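Local coordinates for actin-binding protein, cofilin/tropomyosin family protein, putative (Entamoeba histolytica, PDB 4LIZ) that binds actin filaments and stabilises them, and may contribute in this way to phagocytosis and pseudopod formation, at residues 25-31 with 60-66; 82-87 with 119-124. All coordinates share one frame. Residue numbers count along the deposited sequence, not the author numbering.

Both contacts involve the five-stranded mixed sheet of this ADF-homology (cofilin-like) domain, their centres about 12 Å apart. Contact 1 pairs strand 26-32 with strand 60-69 about 4 Å from the centre of the chain; contact 2, about 11 Å from it, sets the end of strand 76-85 against the loop between strand 114-118 and helix 126-137. Contact 1 closes before contact 2 opens along the chain. Strand 60-69 lies between 26-32 and 76-85, so the backbone bonding continues from one contact into the other: Ala63 N lies 2.9 Å from Ile82 O, and Gln61 N 2.9 Å from Trp84 O, both probable hydrogen bonds. With the loop after edge strand 114-118 they form one domain.

Contact 1 of 2, residues 25-31 with 60-66; sequences EFVVFGV and LQFAYYR
Residues 26-31 and 60-66 form antiparallel strands, their axes approaching to 4.6 Å with N-to-C directions 164° apart. Val27 and Phe29 make hydrogen-bonded pairs with Tyr64 and Phe62: Val27 N-Tyr64 O 2.9 Å, Tyr64 N-Val27 O 3.0 Å, Phe29 N-Phe62 O 2.8 Å, Phe62 N-Phe29 O 3.0 Å. Arg66 N donates a hydrogen bond to Glu25 O (3.0 Å). Phe26 with Tyr65 and Val28 with Ala63 are non-hydrogen-bonded pairs. A water bridges Val31 N (2.9 Å) and Leu60 O (2.7 Å). Glu25 and Phe26 both face Gly44, a classic beta bulge; Glu25 (m,t) accepts at OE1 from Gly46 N. These are central strands of the ADF-homology fold, a sheet between helices. On one face bulky aromatics fill the core: Phe62 (m) packs on helix 92-108, Tyr64 (t) with beta-branched Val27 on helix 10-17, the Tyr64 hydroxyl bonding Asn111 O. On the other, Phe26 and Tyr65, both p, touch at CB (3.6 Å), rings diverging, and small Ala63 fits its CB 4.0 Å from Val28 CG2. Gln61 satisfies its buried amide with Lys56 N, Ala54 O and Asp41. Arg66 NH2 forms a salt bridge with Asp19 OD1. Val31 CG2 lies 3.9 Å from Leu60 CD2.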
loop_
_atom_site.group_PDB
_atom_site.type_symbol
_atom_site.label_atom_id
_atom_site.label_comp_id
_atom_site.label_asym_id
_atom_site.label_seq_id
_atom_site.Cartn_x
_atom_site.Cartn_y
_atom_site.Cartn_z
ATOM N N GLU A 25 -11.825 1.281 -1.571
ATOM C CA GLU A 25 -11.069 0.539 -2.592
ATOM C C GLU A 25 -9.542 0.750 -2.361
ATOM O O GLU A 25 -8.767 0.008 -2.955
ATOM C CB GLU A 25 -11.469 1.004 -3.970
ATOM C CG GLU A 25 -12.958 0.689 -4.242
ATOM C CD GLU A 25 -13.362 1.264 -5.560
ATOM O OE1 GLU A 25 -12.941 2.334 -5.997
ATOM O OE2 GLU A 25 -14.279 0.605 -6.188
ATOM N N PHE A 26 -9.122 1.748 -1.645
ATOM C CA PHE A 26 -7.717 1.981 -1.296
ATOM C C PHE A 26 -7.564 2.559 0.054
ATOM O O PHE A 26 -8.482 3.226 0.589
ATOM C CB PHE A 26 -7.078 2.980 -2.346
ATOM C CG PHE A 26 -7.302 4.436 -2.079
ATOM C CD1 PHE A 26 -8.448 5.014 -2.537
ATOM C CD2 PHE A 26 -6.445 5.193 -1.355
ATOM C CE1 PHE A 26 -8.714 6.349 -2.257
ATOM C CE2 PHE A 26 -6.664 6.506 -1.067
ATOM C CZ PHE A 26 -7.879 7.061 -1.477
ATOM N N VAL A 27 -6.387 2.397 0.660
ATOM C CA VAL A 27 -5.972 3.054 1.844
ATOM C C VAL A 27 -4.520 3.421 1.809
ATOM O O VAL A 27 -3.742 2.643 1.189
ATOM C CB VAL A 27 -6.321 2.282 3.132
ATOM C CG1 VAL A 27 -5.667 0.881 3.102
ATOM C CG2 VAL A 27 -5.978 2.990 4.419
ATOM N N VAL A 28 -4.183 4.576 2.341
ATOM C CA VAL A 28 -2.786 5.014 2.542
ATOM C C VAL A 28 -2.573 5.233 3.990
ATOM O O VAL A 28 -3.381 5.960 4.619
ATOM C CB VAL A 28 -2.467 6.250 1.687
ATOM C CG1 VAL A 28 -1.022 6.705 1.938
ATOM C CG2 VAL A 28 -2.707 6.023 0.230
ATOM N N PHE A 29 -1.516 4.637 4.586
ATOM C CA PHE A 29 -1.141 4.823 5.924
ATOM C C PHE A 29 0.088 5.679 6.081
ATOM O O PHE A 29 1.052 5.543 5.283
ATOM C CB PHE A 29 -0.803 3.472 6.625
ATOM C CG PHE A 29 -1.936 2.450 6.617
ATOM C CD1 PHE A 29 -2.984 2.611 7.546
ATOM C CD2 PHE A 29 -2.005 1.403 5.722
ATOM C CE1 PHE A 29 -4.002 1.686 7.538
ATOM C CE2 PHE A 29 -3.066 0.498 5.778
ATOM C CZ PHE A 29 -4.056 0.678 6.681
ATOM N N GLY A 30 0.019 6.575 7.017
ATOM C CA GLY A 30 1.183 7.318 7.441
ATOM C C GLY A 30 1.721 6.838 8.748
ATOM O O GLY A 30 1.190 5.964 9.444
ATOM N N VAL A 31 2.902 7.332 9.073
ATOM C CA VAL A 31 3.673 6.843 10.194
ATOM C C VAL A 31 3.915 7.969 11.169
ATOM O O VAL A 31 4.542 8.978 10.781
ATOM C CB VAL A 31 5.006 6.179 9.638
ATOM C CG1 VAL A 31 5.850 5.638 10.784
ATOM C CG2 VAL A 31 4.761 5.035 8.740
ATOM N N LEU A 60 7.409 8.525 5.087
ATOM C CA LEU A 60 7.383 7.032 5.022
ATOM C C LEU A 60 5.887 6.627 5.091
ATOM O O LEU A 60 5.223 6.965 6.067
ATOM C CB LEU A 60 8.161 6.478 6.236
ATOM C CG LEU A 60 8.556 5.026 6.053
ATOM C CD1 LEU A 60 9.324 4.428 7.274
ATOM C CD2 LEU A 60 7.394 4.162 6.021
ATOM N N GLN A 61 5.414 5.920 4.100
ATOM C CA GLN A 61 3.982 5.550 4.017
ATOM C C GLN A 61 3.811 4.146 3.500
ATOM O O GLN A 61 4.779 3.543 2.969
ATOM C CB GLN A 61 3.220 6.563 3.176
ATOM C CG GLN A 61 3.125 7.982 3.745
ATOM C CD GLN A 61 2.722 8.986 2.727
ATOM O OE1 GLN A 61 3.450 9.320 1.828
ATOM N NE2 GLN A 61 1.444 9.361 2.783
ATOM N N PHE A 62 2.624 3.564 3.614
ATOM C CA PHE A 62 2.245 2.342 3.009
ATOM C C PHE A 62 0.949 2.467 2.277
ATOM O O PHE A 62 0.158 3.329 2.714
ATOM C CB PHE A 62 2.124 1.197 4.029
ATOM C CG PHE A 62 3.418 0.930 4.800
ATOM C CD1 PHE A 62 3.670 1.517 6.008
ATOM C CD2 PHE A 62 4.305 0.029 4.268
ATOM C CE1 PHE A 62 4.915 1.328 6.686
ATOM C CE2 PHE A 62 5.462 -0.228 4.973
ATOM C CZ PHE A 62 5.735 0.394 6.115
ATOM N N ALA A 63 0.655 1.735 1.289
ATOM C CA ALA A 63 -0.586 1.802 0.617
ATOM C C ALA A 63 -1.044 0.455 0.229
ATOM O O ALA A 63 -0.282 -0.509 -0.031
ATOM C CB ALA A 63 -0.564 2.764 -0.588
ATOM N N TYR A 64 -2.357 0.275 0.068
ATOM C CA TYR A 64 -2.987 -0.945 -0.285
ATOM C C TYR A 64 -4.255 -0.685 -1.080
ATOM O O TYR A 64 -5.072 0.098 -0.607
ATOM C CB TYR A 64 -3.310 -1.745 1.015
ATOM C CG TYR A 64 -3.896 -3.114 0.781
ATOM C CD1 TYR A 64 -3.190 -4.137 0.212
ATOM C CD2 TYR A 64 -5.182 -3.381 1.245
ATOM C CE1 TYR A 64 -3.707 -5.416 0.082
ATOM C CE2 TYR A 64 -5.735 -4.684 1.140
ATOM C CZ TYR A 64 -4.983 -5.675 0.553
ATOM O OH TYR A 64 -5.444 -7.027 0.501
ATOM N N TYR A 65 -4.403 -1.246 -2.260
ATOM C CA TYR A 65 -5.580 -1.017 -3.075
ATOM C C TYR A 65 -5.975 -2.240 -3.906
ATOM O O TYR A 65 -5.201 -3.102 -4.140
ATOM C CB TYR A 65 -5.426 0.234 -3.980
ATOM C CG TYR A 65 -4.445 0.140 -5.125
ATOM C CD1 TYR A 65 -4.844 -0.215 -6.372
ATOM C CD2 TYR A 65 -3.123 0.423 -4.924
ATOM C CE1 TYR A 65 -3.948 -0.297 -7.404
ATOM C CE2 TYR A 65 -2.221 0.366 -5.956
ATOM C CZ TYR A 65 -2.651 -0.006 -7.186
ATOM O OH TYR A 65 -1.799 -0.108 -8.227
ATOM N N ARG A 66 -7.227 -2.215 -4.333
ATOM C CA ARG A 66 -7.783 -3.252 -5.161
ATOM C C ARG A 66 -7.873 -2.769 -6.585
ATOM O O ARG A 66 -8.050 -1.622 -6.839
ATOM C CB ARG A 66 -9.151 -3.733 -4.695
ATOM C CG ARG A 66 -10.239 -2.719 -4.784
ATOM C CD ARG A 66 -11.494 -3.241 -4.127
ATOM N NE ARG A 66 -12.184 -4.246 -4.894
ATOM C CZ ARG A 66 -12.745 -5.341 -4.399
ATOM N NH1 ARG A 66 -12.664 -5.635 -3.126
ATOM N NH2 ARG A 66 -13.390 -6.134 -5.217
HETATM O O HOH W 1 4.138 9.127 7.226
#

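Contact 2 of 2, residues 82-87 with 119-124; sequences ISWAGE and TSLDDL
An indole abuts peptide backbone here edge-on: Trp84 CZ3 lies 3.5 Å from Ser120 C, and Trp84 CH2 3.8 Å from Leu121 N, both near the ring plane. Chi1 t and chi2 -95° carry the large ring to the loop, while NE1 bonds Lys56 O. Residues 82-85 are extended; Gly86 and Glu87 leave the strand. Trp84 CH2 also meets Leu121 CD2 (3.9 Å). Ile82 CD1 and Leu124 CD2, from branched apolar chains (both m,t) suited to this buried end, meet at 3.9 Å. At the other end Gly86 and Thr119 have the nearest CA atoms (4.9 Å), Thr119 CA makes a CA-H...O contact with Ala85 O (3.3 Å), a water joins Glu87 N (3.0 Å) to Thr119 O (2.7 Å), and exposed Glu87 brings OE2 within 3.0 Å of Thr119 OG1. Thr119 N donates to Asp123 OD2 (2.9 Å). The short hydroxyl side chain of Ser120 lets OG accept from Asp122 N (3.0 Å), an ST turn opening the 3-10 turn 121-123, part of the connection from edge strand 114-118 to C-terminal helix 126-137 of the ADF-homology fold.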
loop_
_atom_site.group_PDB
_atom_site.type_symbol
_atom_site.label_atom_id
_atom_site.label_comp_id
_atom_site.label_asym_id
_atom_site.label_seq_id
_atom_site.Cartn_x
_atom_site.Cartn_y
_atom_site.Cartn_z
ATOM N N ILE A 82 2.017 -1.405 -1.550
ATOM C CA ILE A 82 3.129 -0.499 -1.818
ATOM C C ILE A 82 3.707 -0.059 -0.527
ATOM O O ILE A 82 3.041 0.404 0.443
ATOM C CB ILE A 82 2.645 0.765 -2.562
ATOM C CG1 ILE A 82 2.186 0.357 -3.947
ATOM C CG2 ILE A 82 3.689 1.839 -2.535
ATOM C CD1 ILE A 82 1.280 1.364 -4.626
ATOM N N SER A 83 5.055 -0.105 -0.370
ATOM C CA SER A 83 5.824 0.638 0.615
ATOM C C SER A 83 6.448 1.883 -0.021
ATOM O O SER A 83 6.901 1.803 -1.160
ATOM C CB SER A 83 6.847 -0.265 1.337
ATOM O OG SER A 83 7.795 -0.736 0.409
ATOM N N TRP A 84 6.451 2.996 0.680
ATOM C CA TRP A 84 6.869 4.251 0.131
ATOM C C TRP A 84 7.815 4.901 1.106
ATOM O O TRP A 84 7.519 5.158 2.284
ATOM C CB TRP A 84 5.651 5.218 -0.052
ATOM C CG TRP A 84 5.982 6.668 -0.318
ATOM C CD1 TRP A 84 6.050 7.613 0.559
ATOM C CD2 TRP A 84 6.285 7.213 -1.607
ATOM N NE1 TRP A 84 6.329 8.834 -0.051
ATOM C CE2 TRP A 84 6.460 8.591 -1.406
ATOM C CE3 TRP A 84 6.347 6.703 -2.894
ATOM C CZ2 TRP A 84 6.761 9.433 -2.509
ATOM C CZ3 TRP A 84 6.639 7.530 -3.988
ATOM C CH2 TRP A 84 6.841 8.893 -3.755
ATOM N N ALA A 85 9.030 5.335 0.619
ATOM C CA ALA A 85 10.009 6.075 1.353
ATOM C C ALA A 85 10.404 7.238 0.485
ATOM O O ALA A 85 11.232 7.084 -0.420
ATOM C CB ALA A 85 11.279 5.220 1.665
ATOM N N GLY A 86 9.796 8.389 0.722
ATOM C CA GLY A 86 10.009 9.567 -0.106
ATOM C C GLY A 86 11.482 10.024 -0.039
ATOM O O GLY A 86 12.110 9.861 1.028
ATOM N N GLU A 87 11.857 10.651 -1.144
ATOM C CA GLU A 87 13.289 11.060 -1.244
ATOM C C GLU A 87 13.583 12.235 -0.367
ATOM O O GLU A 87 14.795 12.512 -0.113
ATOM C CB GLU A 87 13.676 11.304 -2.683
ATOM C CG GLU A 87 13.756 9.919 -3.335
ATOM C CD GLU A 87 13.942 9.937 -4.860
ATOM O OE1 GLU A 87 13.980 11.030 -5.486
ATOM O OE2 GLU A 87 14.016 8.814 -5.456
ATOM N N THR A 119 10.170 5.061 -4.161
ATOM C CA THR A 119 10.752 6.242 -3.579
ATOM C C THR A 119 10.395 7.513 -4.383
ATOM O O THR A 119 10.584 8.568 -3.918
ATOM C CB THR A 119 12.303 6.134 -3.427
ATOM O OG1 THR A 119 12.898 6.109 -4.714
ATOM C CG2 THR A 119 12.681 4.872 -2.621
ATOM N N SER A 120 9.844 7.305 -5.555
ATOM C CA SER A 120 9.421 8.358 -6.433
ATOM C C SER A 120 8.113 7.935 -7.114
ATOM O O SER A 120 7.871 6.797 -7.290
ATOM C CB SER A 120 10.527 8.575 -7.470
ATOM O OG SER A 120 10.068 8.931 -8.680
ATOM N N LEU A 121 7.310 8.923 -7.493
ATOM C CA LEU A 121 6.103 8.642 -8.225
ATOM C C LEU A 121 6.357 7.949 -9.561
ATOM O O LEU A 121 5.519 7.261 -9.995
ATOM C CB LEU A 121 5.192 9.875 -8.366
ATOM C CG LEU A 121 4.688 10.472 -7.063
ATOM C CD1 LEU A 121 3.886 11.721 -7.309
ATOM C CD2 LEU A 121 3.879 9.506 -6.206
ATOM N N ASP A 122 7.519 8.134 -10.152
ATOM C CA ASP A 122 7.852 7.440 -11.350
ATOM C C ASP A 122 7.976 5.954 -11.165
ATOM O O ASP A 122 8.045 5.284 -12.106
ATOM C CB ASP A 122 9.171 7.975 -11.946
ATOM C CG ASP A 122 9.100 9.465 -12.372
ATOM O OD1 ASP A 122 8.057 9.946 -12.789
ATOM O OD2 ASP A 122 10.130 10.151 -12.329
ATOM N N ASP A 123 8.086 5.481 -9.927
ATOM C CA ASP A 123 8.168 4.075 -9.656
ATOM C C ASP A 123 6.799 3.416 -9.754
ATOM O O ASP A 123 6.709 2.251 -9.685
ATOM C CB ASP A 123 8.712 3.801 -8.232
ATOM C CG ASP A 123 10.177 4.162 -8.061
ATOM O OD1 ASP A 123 10.889 4.107 -9.061
ATOM O OD2 ASP A 123 10.567 4.505 -6.979
ATOM N N LEU A 124 5.744 4.224 -9.818
ATOM C CA LEU A 124 4.380 3.727 -9.711
ATOM C C LEU A 124 3.560 4.129 -10.933
ATOM O O LEU A 124 3.056 5.210 -11.012
ATOM C CB LEU A 124 3.717 4.279 -8.429
ATOM C CG LEU A 124 4.398 3.911 -7.100
ATOM C CD1 LEU A 124 3.776 4.724 -5.986
ATOM C CD2 LEU A 124 4.253 2.424 -6.836
HETATM O O HOH W 2 9.984 11.208 -3.457
#